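Local coordinates for 39 kDa initiator binding protein (Trichomonas vaginalis, PDB 1PP7) that recognises the initiator element of core promoters, here the ferredoxin Inr, through its N-terminal DNA-binding domain, and thereby probably directs transcription initiation, at residues R24-D29 against P35-M40; K70-V75 against N81-N86. All coordinates share one frame; numbering follows the deposited sequence.

From the N terminus, the chain leaves helix 16-23 at R24, runs through the DNA-contacting loop 24-29 and returns as helix 34-45; interaction 1 closes this short loop by joining 24-29 to 35-40. The chain then passes through helix 49-55 and two short strands before helix 69-76 turns into helix 80-89, and interaction 2 packs 70-75 against 81-86 across that turn. The contacts follow one another in series, neither nesting nor crossing, with centres 14 Å apart. Helix 34-45 joins the two regions: its K37 holds the loop, while its F34 and L41 pack on L83 and V75. Each contact thus backs a different DNA-reading element, one minor-groove and one major-groove.

Interaction 1 (R24-D29 against P35-M40); sequences RKSSRD and PRKLHM. With ZN (zinc ion), chain I; nucleotides of chain A; nucleotides of chain B.
The minor-groove loop of the initiator-binding domain is tied to helix 34-45 by one lysine, K37, whose NZ donates to R24 O over a short 2.5 Å. The C=O...donor angle of 174° sets the ammonium almost straight beyond the carbonyl oxygen. K37 leaves the helix with CG anti to its carbonyl carbon (chi1 -67°) and reaches across the gap as a long chain bent at chi3. S26 OG stands 3.7 Å from K37 NZ, a neighbour rather than a bonded partner, whereas S32 O is a second acceptor for the same ammonium.

Internal bonds shape the loop. R24 extends alongside it to D29, forming a salt bridge from NH2 to OD1 of 2.6 Å on the anti side of the carboxylate, with D29 OD1 lying 21° out of the guanidinium plane of R24. S27 OG accepts from D29 N at 3.0 Å, an ST turn.

The outer face of the loop meets DNA. K25 bends at chi2 and chi3 to bring NZ within 3.0 Å of O4' of DA11 of chain B, a hydrogen bond to the sugar. The guanidinium of R28, poorly ordered, lays one face over the sugar of DT4 of chain A, with NH2 2.9 Å from O4', a close approach over the face; the hydrogen bond of NH2 goes to a thymine O2, a minor-groove acceptor.

On the far side of the helix, H39 ND1 binds zinc at 2.1 Å. One buried ammonium shared by two backbone carbonyls, R24 O and S32 O, implies that K37 joins both limbs of the loop, which would favour a fixed presentation of K25 and R28 to the groove.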
loop_
_atom_site.group_PDB
_atom_site.type_symbol
_atom_site.label_atom_id
_atom_site.label_comp_id
_atom_site.label_asym_id
_atom_site.label_seq_id
_atom_site.Cartn_x
_atom_site.Cartn_y
_atom_site.Cartn_z
ATOM N N ARG C 24 11.382 7.002 -2.970
ATOM C CA ARG C 24 12.293 6.599 -4.019
ATOM C C ARG C 24 11.658 6.351 -5.372
ATOM O O ARG C 24 10.644 5.657 -5.462
ATOM C CB ARG C 24 13.058 5.381 -3.546
ATOM C CG ARG C 24 13.969 4.788 -4.537
ATOM C CD ARG C 24 14.507 3.477 -3.996
ATOM N NE ARG C 24 15.436 2.931 -4.976
ATOM C CZ ARG C 24 16.063 1.763 -4.902
ATOM N NH1 ARG C 24 15.891 0.934 -3.876
ATOM N NH2 ARG C 24 16.869 1.445 -5.889
ATOM N N LYS C 25 12.277 6.918 -6.419
ATOM C CA LYS C 25 11.809 6.771 -7.806
ATOM C C LYS C 25 11.751 5.290 -8.185
ATOM O O LYS C 25 12.562 4.501 -7.715
ATOM C CB LYS C 25 12.751 7.544 -8.777
ATOM C CG LYS C 25 12.882 6.956 -10.242
ATOM C CD LYS C 25 12.686 7.979 -11.439
ATOM C CE LYS C 25 11.260 8.626 -11.525
ATOM N NZ LYS C 25 10.979 9.252 -12.868
ATOM N N SER C 26 10.778 4.922 -9.018
ATOM C CA SER C 26 10.585 3.546 -9.507
ATOM C C SER C 26 11.489 3.264 -10.705
ATOM O O SER C 26 11.296 3.856 -11.775
ATOM C CB SER C 26 9.139 3.358 -9.947
ATOM O OG SER C 26 8.284 4.068 -9.082
ATOM N N SER C 27 12.451 2.361 -10.534
ATOM C CA SER C 27 13.395 2.019 -11.605
ATOM C C SER C 27 13.324 0.523 -11.875
ATOM O O SER C 27 12.283 -0.087 -11.698
ATOM C CB SER C 27 14.838 2.416 -11.206
ATOM O OG SER C 27 15.434 1.512 -10.256
ATOM N N ARG C 28 14.426 -0.068 -12.324
ATOM C CA ARG C 28 14.446 -1.504 -12.541
ATOM C C ARG C 28 14.715 -2.216 -11.172
ATOM O O ARG C 28 14.495 -3.421 -11.053
ATOM C CB ARG C 28 15.510 -1.878 -13.575
ATOM C CG ARG C 28 15.430 -1.112 -14.896
ATOM C CD ARG C 28 16.211 0.207 -14.816
ATOM N NE ARG C 28 15.485 1.345 -15.397
ATOM C CZ ARG C 28 15.425 1.637 -16.700
ATOM N NH1 ARG C 28 16.049 0.879 -17.605
ATOM N NH2 ARG C 28 14.746 2.710 -17.103
ATOM N N ASP C 29 15.186 -1.488 -10.150
ATOM C CA ASP C 29 15.397 -2.109 -8.825
ATOM C C ASP C 29 13.964 -2.534 -8.334
ATOM O O ASP C 29 13.067 -1.695 -8.222
ATOM C CB ASP C 29 16.068 -1.121 -7.826
ATOM C CG ASP C 29 16.303 -1.760 -6.438
ATOM O OD1 ASP C 29 16.871 -1.136 -5.452
ATOM O OD2 ASP C 29 15.895 -2.956 -6.333
ATOM N N PRO C 35 4.608 -2.658 -6.246
ATOM C CA PRO C 35 4.203 -3.862 -5.505
ATOM C C PRO C 35 4.948 -3.983 -4.188
ATOM O O PRO C 35 4.293 -4.202 -3.152
ATOM C CB PRO C 35 4.580 -5.025 -6.444
ATOM C CG PRO C 35 4.512 -4.407 -7.784
ATOM C CD PRO C 35 5.126 -3.019 -7.582
ATOM N N ARG C 36 6.297 -3.843 -4.226
ATOM C CA ARG C 36 7.099 -3.994 -3.021
ATOM C C ARG C 36 6.975 -2.806 -2.108
ATOM O O ARG C 36 7.204 -2.924 -0.891
ATOM C CB ARG C 36 8.551 -4.276 -3.339
ATOM C CG ARG C 36 8.762 -5.644 -3.929
ATOM C CD ARG C 36 10.191 -5.998 -3.800
ATOM N NE ARG C 36 10.587 -7.181 -4.541
ATOM C CZ ARG C 36 11.833 -7.624 -4.487
ATOM N NH1 ARG C 36 12.708 -6.923 -3.739
ATOM N NH2 ARG C 36 12.201 -8.767 -5.102
ATOM N N LYS C 37 6.621 -1.655 -2.667
ATOM C CA LYS C 37 6.354 -0.524 -1.800
ATOM C C LYS C 37 5.022 -0.859 -1.072
ATOM O O LYS C 37 4.936 -0.718 0.150
ATOM C CB LYS C 37 6.223 0.777 -2.590
ATOM C CG LYS C 37 7.556 1.168 -3.204
ATOM C CD LYS C 37 7.402 2.230 -4.267
ATOM C CE LYS C 37 8.575 3.184 -4.219
ATOM N NZ LYS C 37 8.684 4.081 -5.445
ATOM N N LEU C 38 4.006 -1.332 -1.795
ATOM C CA LEU C 38 2.748 -1.661 -1.131
ATOM C C LEU C 38 3.038 -2.709 -0.095
ATOM O O LEU C 38 2.565 -2.608 1.036
ATOM C CB LEU C 38 1.709 -2.248 -2.092
ATOM C CG LEU C 38 0.358 -1.538 -2.173
ATOM C CD1 LEU C 38 -0.677 -2.439 -2.842
ATOM C CD2 LEU C 38 -0.070 -1.075 -0.772
ATOM N N HIS C 39 3.852 -3.689 -0.482
ATOM C CA HIS C 39 4.151 -4.799 0.382
ATOM C C HIS C 39 4.908 -4.396 1.619
ATOM O O HIS C 39 4.577 -4.864 2.730
ATOM C CB HIS C 39 4.876 -5.933 -0.382
ATOM C CG HIS C 39 4.665 -7.286 0.218
ATOM N ND1 HIS C 39 5.527 -7.833 1.152
ATOM C CD2 HIS C 39 3.614 -8.143 0.129
ATOM C CE1 HIS C 39 5.017 -8.966 1.614
ATOM N NE2 HIS C 39 3.854 -9.178 1.012
ATOM N N MET C 40 5.922 -3.548 1.477
ATOM C CA MET C 40 6.638 -3.133 2.698
ATOM C C MET C 40 5.711 -2.336 3.592
ATOM O O MET C 40 5.868 -2.370 4.770
ATOM C CB MET C 40 7.812 -2.232 2.390
ATOM C CG MET C 40 8.863 -2.917 1.603
ATOM S SD MET C 40 10.205 -1.760 1.169
ATOM C CE MET C 40 10.164 -1.714 -0.710
HETATM ZN ZN ZN I . 7.539 -7.537 1.462
ATOM P P DT A 4 12.264 -1.534 -22.212
ATOM O OP1 DT A 4 12.527 -3.004 -22.113
ATOM O OP2 DT A 4 11.131 -1.036 -23.049
ATOM O "O5'" DT A 4 12.082 -0.941 -20.739
ATOM C "C5'" DT A 4 13.195 -0.909 -19.856
ATOM C "C4'" DT A 4 12.764 -0.335 -18.541
ATOM O "O4'" DT A 4 12.761 1.110 -18.551
ATOM C "C3'" DT A 4 11.350 -0.766 -18.187
ATOM O "O3'" DT A 4 11.388 -1.039 -16.801
ATOM C "C2'" DT A 4 10.520 0.464 -18.505
ATOM C "C1'" DT A 4 11.490 1.585 -18.162
ATOM N N1 DT A 4 11.268 2.860 -18.867
ATOM C C2 DT A 4 11.549 4.046 -18.200
ATOM O O2 DT A 4 11.953 4.082 -17.042
ATOM N N3 DT A 4 11.332 5.192 -18.945
ATOM C C4 DT A 4 10.874 5.246 -20.255
ATOM O O4 DT A 4 10.698 6.338 -20.806
ATOM C C5 DT A 4 10.624 3.961 -20.882
ATOM C C7 DT A 4 10.196 3.923 -22.318
ATOM C C6 DT A 4 10.808 2.858 -20.155
ATOM P P DA B 12 16.786 11.491 -11.431
ATOM O OP1 DA B 12 16.201 12.177 -10.238
ATOM O OP2 DA B 12 17.864 12.163 -12.244
ATOM O "O5'" DA B 12 17.254 10.038 -10.976
ATOM C "C5'" DA B 12 16.372 9.192 -10.246
ATOM C "C4'" DA B 12 16.410 7.788 -10.806
ATOM O "O4'" DA B 12 15.904 7.779 -12.164
ATOM C "C3'" DA B 12 17.806 7.187 -10.869
ATOM O "O3'" DA B 12 17.789 5.819 -10.415
ATOM C "C2'" DA B 12 18.177 7.338 -12.339
ATOM C "C1'" DA B 12 16.845 7.209 -13.046
ATOM N N9 DA B 12 16.743 7.918 -14.330
ATOM C C8 DA B 12 17.113 9.222 -14.605
ATOM N N7 DA B 12 16.856 9.595 -15.837
ATOM C C5 DA B 12 16.293 8.459 -16.426
ATOM C C6 DA B 12 15.769 8.211 -17.739
ATOM N N6 DA B 12 15.778 9.113 -18.716
ATOM N N1 DA B 12 15.235 6.984 -17.993
ATOM C C2 DA B 12 15.251 6.068 -16.995
ATOM N N3 DA B 12 15.731 6.182 -15.730
ATOM C C4 DA B 12 16.230 7.415 -15.510
ATOM P P DA B 11 11.984 15.457 -13.910
ATOM O OP1 DA B 11 11.708 16.210 -12.647
ATOM O OP2 DA B 11 12.515 16.172 -15.113
ATOM O "O5'" DA B 11 12.967 14.238 -13.608
ATOM C "C5'" DA B 11 12.610 13.274 -12.618
ATOM C "C4'" DA B 11 13.406 12.008 -12.797
ATOM O "O4'" DA B 11 12.920 11.225 -13.912
ATOM C "C3'" DA B 11 14.891 12.230 -13.067
ATOM O "O3'" DA B 11 15.591 11.169 -12.442
ATOM C "C2'" DA B 11 14.996 12.015 -14.561
ATOM C "C1'" DA B 11 14.037 10.858 -14.693
ATOM N N9 DA B 11 13.573 10.588 -16.039
ATOM C C8 DA B 11 13.601 11.417 -17.133
ATOM N N7 DA B 11 13.072 10.882 -18.212
ATOM C C5 DA B 11 12.681 9.614 -17.798
ATOM C C6 DA B 11 12.042 8.577 -18.462
ATOM N N6 DA B 11 11.671 8.649 -19.736
ATOM N N1 DA B 11 11.783 7.449 -17.768
ATOM C C2 DA B 11 12.153 7.389 -16.474
ATOM N N3 DA B 11 12.759 8.307 -15.734
ATOM C C4 DA B 11 12.994 9.414 -16.465
HETATM O O HOH W 1 8.017 -6.678 3.557
#

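Interaction 2 (K70-V75 against N81-N86); sequences KNVALV and NTLNVN. With nucleotides of chain A.
Apolar packing joins the two helices, and L83 supplies it from the side of helix 80-89. Its CD1 methyl rests against helix 69-76, 3.9 Å from the backbone N of A73 and 4.1 Å from A73 CB, so the methyl lies against both the main chain and the small side chain. The same CD1 is 4.1 Å from V72 CG1. Here the two side chains cross at about a right angle, and V72 brings CG1 to the leucine by holding it anti to its own backbone N (chi1 169°). Because A73 carries only a methyl, the backbones come close: the CA atoms of A73 and L83 are 5.9 Å apart. Beyond the pair, F34 of helix 34-45 and I78 of the intervening turn also pack on L83, while V75 touches L41 and F10, which makes the contact part of the domain core.

No hydrogen bond joins the two segments; the polar side chains of 81-86 serve mainly the DNA. N81 OD1 accepts from N4 of DC9 of chain A at 2.9 Å with an N-H...O angle of 157°, and N81 ND2 donates to a thymine O4. N86 ND2 donates to the phosphate oxygen OP2 of DT7 of chain A at 2.9 Å (156°), a contact to the backbone of the same strand that would help to set the helix in the groove.

Van der Waals contact with thymine methyls completes the reading: V85 CG1 lies 3.6 Å from C7 of DT7 of chain A. N4, O4 and C7 are all major-groove atoms. Two helices packed across a short turn, the second lying in the major groove, form a helix-turn-helix, in keeping with the HTH clan of this domain, and 80-89 is its recognition helix.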
loop_
_atom_site.group_PDB
_atom_site.type_symbol
_atom_site.label_atom_id
_atom_site.label_comp_id
_atom_site.label_asym_id
_atom_site.label_seq_id
_atom_site.Cartn_x
_atom_site.Cartn_y
_atom_site.Cartn_z
ATOM N N LYS C 70 -7.594 6.601 -0.857
ATOM C CA LYS C 70 -7.395 8.008 -0.615
ATOM C C LYS C 70 -6.172 8.252 0.321
ATOM O O LYS C 70 -5.334 9.084 0.005
ATOM C CB LYS C 70 -8.695 8.594 -0.044
ATOM C CG LYS C 70 -8.786 10.100 -0.116
ATOM C CD LYS C 70 -10.221 10.531 -0.381
ATOM C CE LYS C 70 -10.360 12.056 -0.363
ATOM N NZ LYS C 70 -11.791 12.516 -0.579
ATOM N N ASN C 71 -6.058 7.494 1.429
ATOM C CA ASN C 71 -4.950 7.643 2.390
ATOM C C ASN C 71 -3.653 7.008 1.902
ATOM O O ASN C 71 -2.554 7.512 2.139
ATOM C CB ASN C 71 -5.335 7.026 3.733
ATOM C CG ASN C 71 -6.366 7.893 4.526
ATOM O OD1 ASN C 71 -6.940 8.850 3.997
ATOM N ND2 ASN C 71 -6.599 7.536 5.790
ATOM N N VAL C 72 -3.783 5.872 1.243
ATOM C CA VAL C 72 -2.642 5.175 0.721
ATOM C C VAL C 72 -1.959 5.988 -0.380
ATOM O O VAL C 72 -0.729 6.007 -0.475
ATOM C CB VAL C 72 -3.077 3.852 0.191
ATOM C CG1 VAL C 72 -1.932 3.206 -0.602
ATOM C CG2 VAL C 72 -3.548 3.004 1.352
ATOM N N ALA C 73 -2.750 6.663 -1.214
ATOM C CA ALA C 73 -2.140 7.461 -2.241
ATOM C C ALA C 73 -1.363 8.542 -1.503
ATOM O O ALA C 73 -0.258 8.831 -1.890
ATOM C CB ALA C 73 -3.171 8.067 -3.135
ATOM N N LEU C 74 -1.902 9.116 -0.426
ATOM C CA LEU C 74 -1.172 10.183 0.282
ATOM C C LEU C 74 0.163 9.767 0.834
ATOM O O LEU C 74 1.195 10.309 0.425
ATOM C CB LEU C 74 -1.972 10.780 1.454
ATOM C CG LEU C 74 -3.176 11.622 1.054
ATOM C CD1 LEU C 74 -4.035 11.963 2.280
ATOM C CD2 LEU C 74 -2.691 12.854 0.399
ATOM N N VAL C 75 0.161 8.805 1.755
ATOM C CA VAL C 75 1.427 8.375 2.350
ATOM C C VAL C 75 2.458 7.936 1.289
ATOM O O VAL C 75 3.672 7.952 1.548
ATOM C CB VAL C 75 1.210 7.242 3.384
ATOM C CG1 VAL C 75 0.040 7.564 4.273
ATOM C CG2 VAL C 75 0.911 5.971 2.727
ATOM N N ASN C 81 -5.614 8.970 -8.701
ATOM C CA ASN C 81 -5.637 8.466 -10.032
ATOM C C ASN C 81 -4.394 7.634 -10.348
ATOM O O ASN C 81 -4.497 6.565 -10.935
ATOM C CB ASN C 81 -5.844 9.591 -11.054
ATOM C CG ASN C 81 -5.619 9.126 -12.485
ATOM O OD1 ASN C 81 -4.505 9.265 -13.032
ATOM N ND2 ASN C 81 -6.639 8.535 -13.082
ATOM N N THR C 82 -3.216 8.046 -9.936
ATOM C CA THR C 82 -2.132 7.194 -10.319
ATOM C C THR C 82 -2.159 5.933 -9.462
ATOM O O THR C 82 -1.745 4.865 -9.924
ATOM C CB THR C 82 -0.811 8.015 -10.366
ATOM O OG1 THR C 82 0.324 7.217 -9.985
ATOM C CG2 THR C 82 -0.945 9.212 -9.535
ATOM N N LEU C 83 -2.725 6.004 -8.243
ATOM C CA LEU C 83 -2.776 4.787 -7.432
ATOM C C LEU C 83 -3.597 3.750 -8.229
ATOM O O LEU C 83 -3.137 2.596 -8.383
ATOM C CB LEU C 83 -3.464 5.007 -6.098
ATOM C CG LEU C 83 -2.963 4.249 -4.873
ATOM C CD1 LEU C 83 -4.108 4.182 -3.911
ATOM C CD2 LEU C 83 -2.464 2.868 -5.164
ATOM N N ASN C 84 -4.792 4.166 -8.722
ATOM C CA ASN C 84 -5.678 3.280 -9.481
ATOM C C ASN C 84 -4.969 2.781 -10.713
ATOM O O ASN C 84 -5.050 1.604 -11.040
ATOM C CB ASN C 84 -6.957 3.957 -9.989
ATOM C CG ASN C 84 -7.858 4.528 -8.869
ATOM O OD1 ASN C 84 -7.954 3.962 -7.760
ATOM N ND2 ASN C 84 -8.569 5.638 -9.184
ATOM N N VAL C 85 -4.288 3.672 -11.429
ATOM C CA VAL C 85 -3.606 3.248 -12.623
ATOM C C VAL C 85 -2.560 2.122 -12.274
ATOM O O VAL C 85 -2.460 1.102 -12.986
ATOM C CB VAL C 85 -2.953 4.483 -13.316
ATOM C CG1 VAL C 85 -1.827 4.062 -14.223
ATOM C CG2 VAL C 85 -4.011 5.230 -14.164
ATOM N N ASN C 86 -1.791 2.310 -11.191
ATOM C CA ASN C 86 -0.815 1.315 -10.768
ATOM C C ASN C 86 -1.463 -0.040 -10.360
ATOM O O ASN C 86 -0.889 -1.126 -10.676
ATOM C CB ASN C 86 0.026 1.844 -9.592
ATOM C CG ASN C 86 1.038 2.928 -10.006
ATOM O OD1 ASN C 86 1.324 3.152 -11.214
ATOM N ND2 ASN C 86 1.577 3.602 -9.007
ATOM P P DT A 7 4.823 6.361 -9.354
ATOM O OP1 DT A 7 5.907 6.918 -8.474
ATOM O OP2 DT A 7 3.638 5.666 -8.758
ATOM O "O5'" DT A 7 4.247 7.551 -10.225
ATOM C "C5'" DT A 7 5.107 8.621 -10.583
ATOM C "C4'" DT A 7 4.334 9.694 -11.304
ATOM O "O4'" DT A 7 4.151 9.339 -12.694
ATOM C "C3'" DT A 7 2.951 9.997 -10.729
ATOM O "O3'" DT A 7 2.881 11.388 -10.409
ATOM C "C2'" DT A 7 2.014 9.633 -11.864
ATOM C "C1'" DT A 7 2.892 9.782 -13.094
ATOM N N1 DT A 7 2.486 8.994 -14.267
ATOM C C2 DT A 7 2.460 9.654 -15.473
ATOM O O2 DT A 7 2.740 10.842 -15.562
ATOM N N3 DT A 7 2.075 8.881 -16.566
ATOM C C4 DT A 7 1.715 7.529 -16.542
ATOM O O4 DT A 7 1.386 6.942 -17.599
ATOM C C5 DT A 7 1.764 6.900 -15.209
ATOM C C7 DT A 7 1.407 5.452 -15.070
ATOM C C6 DT A 7 2.139 7.659 -14.165
ATOM P P DT A 8 1.662 11.974 -9.521
ATOM O OP1 DT A 8 2.355 12.919 -8.611
ATOM O OP2 DT A 8 0.731 10.991 -8.948
ATOM O "O5'" DT A 8 0.907 12.721 -10.678
ATOM C "C5'" DT A 8 1.703 13.473 -11.578
ATOM C "C4'" DT A 8 0.860 14.084 -12.658
ATOM O "O4'" DT A 8 0.795 13.145 -13.726
ATOM C "C3'" DT A 8 -0.572 14.412 -12.279
ATOM O "O3'" DT A 8 -0.833 15.779 -12.564
ATOM C "C2'" DT A 8 -1.400 13.535 -13.188
ATOM C "C1'" DT A 8 -0.472 13.173 -14.300
ATOM N N1 DT A 8 -0.699 11.847 -14.922
ATOM C C2 DT A 8 -0.769 11.781 -16.314
ATOM O O2 DT A 8 -0.574 12.724 -17.023
ATOM N N3 DT A 8 -1.035 10.540 -16.829
ATOM C C4 DT A 8 -1.158 9.361 -16.123
ATOM O O4 DT A 8 -1.332 8.303 -16.740
ATOM C C5 DT A 8 -1.038 9.492 -14.667
ATOM C C7 DT A 8 -1.136 8.269 -13.810
ATOM C C6 DT A 8 -0.831 10.716 -14.154
ATOM P P DC A 9 -2.123 16.515 -11.918
ATOM O OP1 DC A 9 -1.623 17.748 -11.255
ATOM O OP2 DC A 9 -2.979 15.567 -11.132
ATOM O "O5'" DC A 9 -2.894 16.907 -13.256
ATOM C "C5'" DC A 9 -2.160 17.253 -14.435
ATOM C "C4'" DC A 9 -3.058 17.201 -15.650
ATOM O "O4'" DC A 9 -3.043 15.885 -16.259
ATOM C "C3'" DC A 9 -4.530 17.555 -15.398
ATOM O "O3'" DC A 9 -5.025 18.413 -16.453
ATOM C "C2'" DC A 9 -5.216 16.193 -15.429
ATOM C "C1'" DC A 9 -4.373 15.407 -16.428
ATOM N N1 DC A 9 -4.360 13.936 -16.236
ATOM C C2 DC A 9 -4.460 13.097 -17.368
ATOM O O2 DC A 9 -4.541 13.603 -18.479
ATOM N N3 DC A 9 -4.458 11.751 -17.211
ATOM C C4 DC A 9 -4.344 11.228 -15.990
ATOM N N4 DC A 9 -4.360 9.903 -15.890
ATOM C C5 DC A 9 -4.220 12.051 -14.818
ATOM C C6 DC A 9 -4.244 13.387 -14.985
#